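Local coordinates for protein 2-oxoglutarate carboxylase small subunit (Hydrogenobacter thermophilus, PDB 7KCT) that forms the biotin carboxylase-type small subunit of 2-oxoglutarate carboxylase, an ATP-grasp protein that holds ADP, magnesium and bicarbonate, at residues G160-L165 and Y210-K215. Residues are numbered along the deposited sequence; the frame is centred on the assembly and turned at random.
Sequences GYPVLL and YIENPK. With ADP (adenosine-5'-diphosphate), chain C.
P162 meets Y210 where the first strand of the small ATP-grasp subdomain begins, beside the adenine pocket. The peptide bond before P162 is cis. The P162 ring turns toward 210-215. Its CG lies 3.9 Å from Y210 CD2, at the edge of the phenol ring and near its plane. The same CG also touches E212 OE1, 3.7 Å away; the E212 chain bends at chi2 and brings its acid end back toward the proline. E212 OE2 forms a salt bridge with R180.

The P162 carbonyl makes the backbone hydrogen bond between the two segments: Y210 N donates to P162 O at 3.1 Å, with an angle of 152° at the hydrogen. The donor sits above the carbonyl plane. K209 NZ is a second donor to this oxygen. V163 points its side chain away, but its CA lies 3.5 Å from Y210 N. The bond continues the pairing of strand 163-167 with strand 205-209 one step past the end of the latter; 163-167 is the middle strand of a three-stranded antiparallel sheet, with 176-179 on its other side.

L164 turns back toward the loop. With CG anti to the backbone N (chi1 -166°), it carries both methyls out to the loop and the base. CD1 reaches Y210 CD1 obliquely at 4.1 Å, while CD2 packs against adenine, 3.3 Å from ADP C5. I176 and I178 of the neighbouring strand also pack on L164.

Y210 therefore lies between the proline and the nucleotide. The CD2 edge meets P162, while CE1 comes within 3.4 Å of ADP C2. P214 CG touches the same adenine carbon. The loop after Y210 reads the base through its backbone: I211 N donates to ADP N1 at 3.1 Å, with an angle of 163° at the hydrogen.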
ATOM      1  N   GLY A 160     -16.541   5.570  44.727  1.00 42.84           N
ATOM      2  CA  GLY A 160     -16.080   4.255  45.069  1.00 50.78           C
ATOM      3  C   GLY A 160     -14.727   3.912  44.441  1.00 46.21           C
ATOM      4  O   GLY A 160     -14.560   4.069  43.256  1.00 42.61           O
ATOM      5  N   TYR A 161     -13.771   3.435  45.216  1.00 43.22           N
ATOM      6  CA  TYR A 161     -12.499   2.981  44.665  1.00 42.16           C
ATOM      7  C   TYR A 161     -12.694   1.694  43.859  1.00 44.82           C
ATOM      8  O   TYR A 161     -13.636   0.918  44.106  1.00 40.95           O
ATOM      9  CB  TYR A 161     -11.472   2.760  45.768  1.00 41.24           C
ATOM     10  CG  TYR A 161     -11.019   4.034  46.450  1.00 41.52           C
ATOM     11  CD1 TYR A 161     -11.804   4.628  47.436  1.00 49.39           C
ATOM     12  CD2 TYR A 161      -9.830   4.656  46.109  1.00 44.25           C
ATOM     13  CE1 TYR A 161     -11.395   5.804  48.079  1.00 46.37           C
ATOM     14  CE2 TYR A 161      -9.427   5.839  46.732  1.00 47.89           C
ATOM     15  CZ  TYR A 161     -10.216   6.394  47.720  1.00 46.75           C
ATOM     16  OH  TYR A 161      -9.821   7.551  48.326  1.00 40.54           O
ATOM     17  N   PRO A 162     -11.833   1.448  42.856  1.00 40.50           N
ATOM     18  CA  PRO A 162     -10.722   2.327  42.449  1.00 42.44           C
ATOM     19  C   PRO A 162     -11.164   3.564  41.646  1.00 34.42           C
ATOM     20  O   PRO A 162     -12.223   3.525  41.046  1.00 35.27           O
ATOM     21  CB  PRO A 162      -9.850   1.409  41.590  1.00 35.99           C
ATOM     22  CG  PRO A 162     -10.823   0.422  40.982  1.00 39.37           C
ATOM     23  CD  PRO A 162     -11.870   0.190  42.081  1.00 38.11           C
ATOM     24  N   VAL A 163     -10.373   4.632  41.677  1.00 36.21           N
ATOM     25  CA  VAL A 163     -10.638   5.840  40.904  1.00 39.46           C
ATOM     26  C   VAL A 163      -9.356   6.231  40.178  1.00 43.60           C
ATOM     27  O   VAL A 163      -8.269   5.721  40.468  1.00 41.16           O
ATOM     28  CB  VAL A 163     -11.117   7.026  41.769  1.00 35.59           C
ATOM     29  CG1 VAL A 163     -12.352   6.664  42.547  1.00 44.51           C
ATOM     30  CG2 VAL A 163     -10.007   7.518  42.692  1.00 39.15           C
ATOM     31  N   LEU A 164      -9.503   7.176  39.251  1.00 36.17           N
ATOM     32  CA  LEU A 164      -8.428   7.664  38.394  1.00 37.10           C
ATOM     33  C   LEU A 164      -8.368   9.187  38.480  1.00 43.19           C
ATOM     34  O   LEU A 164      -9.379   9.862  38.268  1.00 39.13           O
ATOM     35  CB  LEU A 164      -8.679   7.245  36.950  1.00 43.35           C
ATOM     36  CG  LEU A 164      -7.562   7.346  35.929  1.00 45.55           C
ATOM     37  CD1 LEU A 164      -6.439   6.434  36.344  1.00 48.34           C
ATOM     38  CD2 LEU A 164      -8.117   6.920  34.645  1.00 39.13           C
ATOM     39  N   LEU A 165      -7.201   9.727  38.813  1.00 35.85           N
ATOM     40  CA  LEU A 165      -6.945  11.142  38.619  1.00 38.68           C
ATOM     41  C   LEU A 165      -6.441  11.401  37.189  1.00 47.45           C
ATOM     42  O   LEU A 165      -5.681  10.605  36.619  1.00 37.65           O
ATOM     43  CB  LEU A 165      -5.934  11.624  39.646  1.00 35.52           C
ATOM     44  CG  LEU A 165      -6.277  11.455  41.113  1.00 43.48           C
ATOM     45  CD1 LEU A 165      -5.032  11.767  41.915  1.00 47.89           C
ATOM     46  CD2 LEU A 165      -7.433  12.392  41.448  1.00 48.95           C
ATOM     47  N   TYR A 210     -12.305   4.483  38.127  1.00 36.83           N
ATOM     48  CA  TYR A 210     -11.409   3.650  37.341  1.00 36.89           C
ATOM     49  C   TYR A 210     -12.158   2.416  36.859  1.00 36.80           C
ATOM     50  O   TYR A 210     -12.593   1.588  37.675  1.00 41.73           O
ATOM     51  CB  TYR A 210     -10.186   3.228  38.126  1.00 34.64           C
ATOM     52  CG  TYR A 210      -9.301   2.366  37.258  1.00 39.50           C
ATOM     53  CD1 TYR A 210      -8.561   2.927  36.201  1.00 40.55           C
ATOM     54  CD2 TYR A 210      -9.235   0.989  37.447  1.00 40.98           C
ATOM     55  CE1 TYR A 210      -7.733   2.131  35.383  1.00 40.47           C
ATOM     56  CE2 TYR A 210      -8.409   0.185  36.644  1.00 44.59           C
ATOM     57  CZ  TYR A 210      -7.663   0.761  35.615  1.00 46.66           C
ATOM     58  OH  TYR A 210      -6.882  -0.074  34.846  1.00 43.89           O
ATOM     59  N   ILE A 211     -12.299   2.271  35.543  1.00 34.32           N
ATOM     60  CA  ILE A 211     -12.951   1.102  34.961  1.00 36.42           C
ATOM     61  C   ILE A 211     -11.900   0.006  34.783  1.00 42.01           C
ATOM     62  O   ILE A 211     -11.007   0.128  33.941  1.00 36.57           O
ATOM     63  CB  ILE A 211     -13.641   1.419  33.626  1.00 33.66           C
ATOM     64  CG1 ILE A 211     -14.590   2.624  33.756  1.00 37.51           C
ATOM     65  CG2 ILE A 211     -14.323   0.177  33.112  1.00 40.51           C
ATOM     66  CD1 ILE A 211     -15.780   2.382  34.661  1.00 50.68           C
ATOM     67  N   GLU A 212     -12.029  -1.091  35.539  1.00 35.34           N
ATOM     68  CA  GLU A 212     -11.021  -2.155  35.543  1.00 39.29           C
ATOM     69  C   GLU A 212     -11.142  -2.990  34.266  1.00 42.88           C
ATOM     70  O   GLU A 212     -12.243  -3.275  33.782  1.00 47.78           O
ATOM     71  CB  GLU A 212     -11.185  -3.051  36.789  1.00 43.21           C
ATOM     72  CG  GLU A 212      -9.954  -3.857  37.215  1.00 43.43           C
ATOM     73  CD  GLU A 212      -8.996  -3.058  38.080  1.00 44.58           C
ATOM     74  OE1 GLU A 212      -9.448  -2.451  39.076  1.00 43.93           O
ATOM     75  OE2 GLU A 212      -7.781  -3.069  37.786  1.00 44.58           O
ATOM     76  N   ASN A 213     -10.007  -3.357  33.704  1.00 39.47           N
ATOM     77  CA  ASN A 213     -10.029  -4.126  32.462  1.00 42.16           C
ATOM     78  C   ASN A 213     -10.806  -3.486  31.311  1.00 38.71           C
ATOM     79  O   ASN A 213     -11.577  -4.165  30.624  1.00 32.57           O
ATOM     80  CB  ASN A 213     -10.616  -5.506  32.724  1.00 40.10           C
ATOM     81  CG  ASN A 213      -9.969  -6.194  33.904  1.00 44.10           C
ATOM     82  OD1 ASN A 213      -8.747  -6.344  33.968  1.00 36.58           O
ATOM     83  ND2 ASN A 213     -10.790  -6.550  34.882  1.00 42.80           N
ATOM     84  N   PRO A 214     -10.591  -2.212  31.037  1.00 34.72           N
ATOM     85  CA  PRO A 214     -11.351  -1.543  29.983  1.00 37.53           C
ATOM     86  C   PRO A 214     -10.769  -1.797  28.594  1.00 41.33           C
ATOM     87  O   PRO A 214      -9.627  -2.241  28.440  1.00 37.69           O
ATOM     88  CB  PRO A 214     -11.219  -0.070  30.367  1.00 32.73           C
ATOM     89  CG  PRO A 214      -9.905   0.005  30.985  1.00 34.48           C
ATOM     90  CD  PRO A 214      -9.571  -1.333  31.618  1.00 35.41           C
ATOM     91  N   LYS A 215     -11.599  -1.521  27.581  1.00 35.56           N
ATOM     92  CA  LYS A 215     -11.145  -1.326  26.208  1.00 36.42           C
ATOM     93  C   LYS A 215     -11.229   0.164  25.850  1.00 37.04           C
ATOM     94  O   LYS A 215     -12.028   0.917  26.419  1.00 34.57           O
ATOM     95  CB  LYS A 215     -11.971  -2.183  25.262  1.00 35.14           C
ATOM     96  CG  LYS A 215     -11.712  -3.710  25.400  1.00 43.21           C
ATOM     97  CD  LYS A 215     -12.517  -4.482  24.362  1.00 49.70           C
ATOM     98  CE  LYS A 215     -11.759  -5.685  23.813  1.00 55.58           C
ATOM     99  NZ  LYS A 215     -10.596  -5.306  22.965  1.00 45.50           N
TER
HETATM  100  PB  ADP C 501      -4.939  11.392  26.977  1.00 42.35           P
HETATM  101  O1B ADP C 501      -3.553  11.490  27.512  1.00 48.07           O
HETATM  102  O2B ADP C 501      -5.416  10.473  25.882  1.00 36.11           O
HETATM  103  O3B ADP C 501      -5.705  12.702  26.971  1.00 55.96           O
HETATM  104  PA  ADP C 501      -7.199  10.025  27.938  1.00 40.42           P
HETATM  105  O1A ADP C 501      -7.733   9.591  26.621  1.00 34.39           O
HETATM  106  O2A ADP C 501      -8.210  10.432  28.999  1.00 45.82           O
HETATM  107  O3A ADP C 501      -5.841  10.661  28.388  1.00 43.42           O
HETATM  108  O5' ADP C 501      -7.003   8.289  28.623  1.00 42.27           O
HETATM  109  C5' ADP C 501      -5.630   7.761  28.519  1.00 44.81           C
HETATM  110  C4' ADP C 501      -5.818   6.297  28.545  1.00 37.70           C
HETATM  111  O4' ADP C 501      -5.968   6.005  29.954  1.00 37.83           O
HETATM  112  C3' ADP C 501      -7.054   5.857  27.854  1.00 41.56           C
HETATM  113  O3' ADP C 501      -6.756   5.400  26.530  1.00 43.70           O
HETATM  114  C2' ADP C 501      -7.345   4.615  28.695  1.00 40.95           C
HETATM  115  O2' ADP C 501      -6.386   3.523  28.423  1.00 40.73           O
HETATM  116  C1' ADP C 501      -7.006   5.039  30.096  1.00 36.34           C
HETATM  117  N9  ADP C 501      -8.182   5.618  30.790  1.00 38.19           N
HETATM  118  C8  ADP C 501      -8.715   6.912  30.718  1.00 33.33           C
HETATM  119  N7  ADP C 501      -9.787   7.048  31.540  1.00 38.58           N
HETATM  120  C5  ADP C 501      -9.960   5.792  32.123  1.00 41.28           C
HETATM  121  C6  ADP C 501     -10.900   5.291  33.060  1.00 40.53           C
HETATM  122  N6  ADP C 501     -11.881   6.104  33.536  1.00 34.82           N
HETATM  123  N1  ADP C 501     -10.872   3.994  33.458  1.00 32.15           N
HETATM  124  C2  ADP C 501      -9.853   3.268  32.938  1.00 38.26           C
HETATM  125  N3  ADP C 501      -8.890   3.605  32.062  1.00 33.62           N
HETATM  126  C4  ADP C 501      -8.973   4.901  31.670  1.00 37.64           C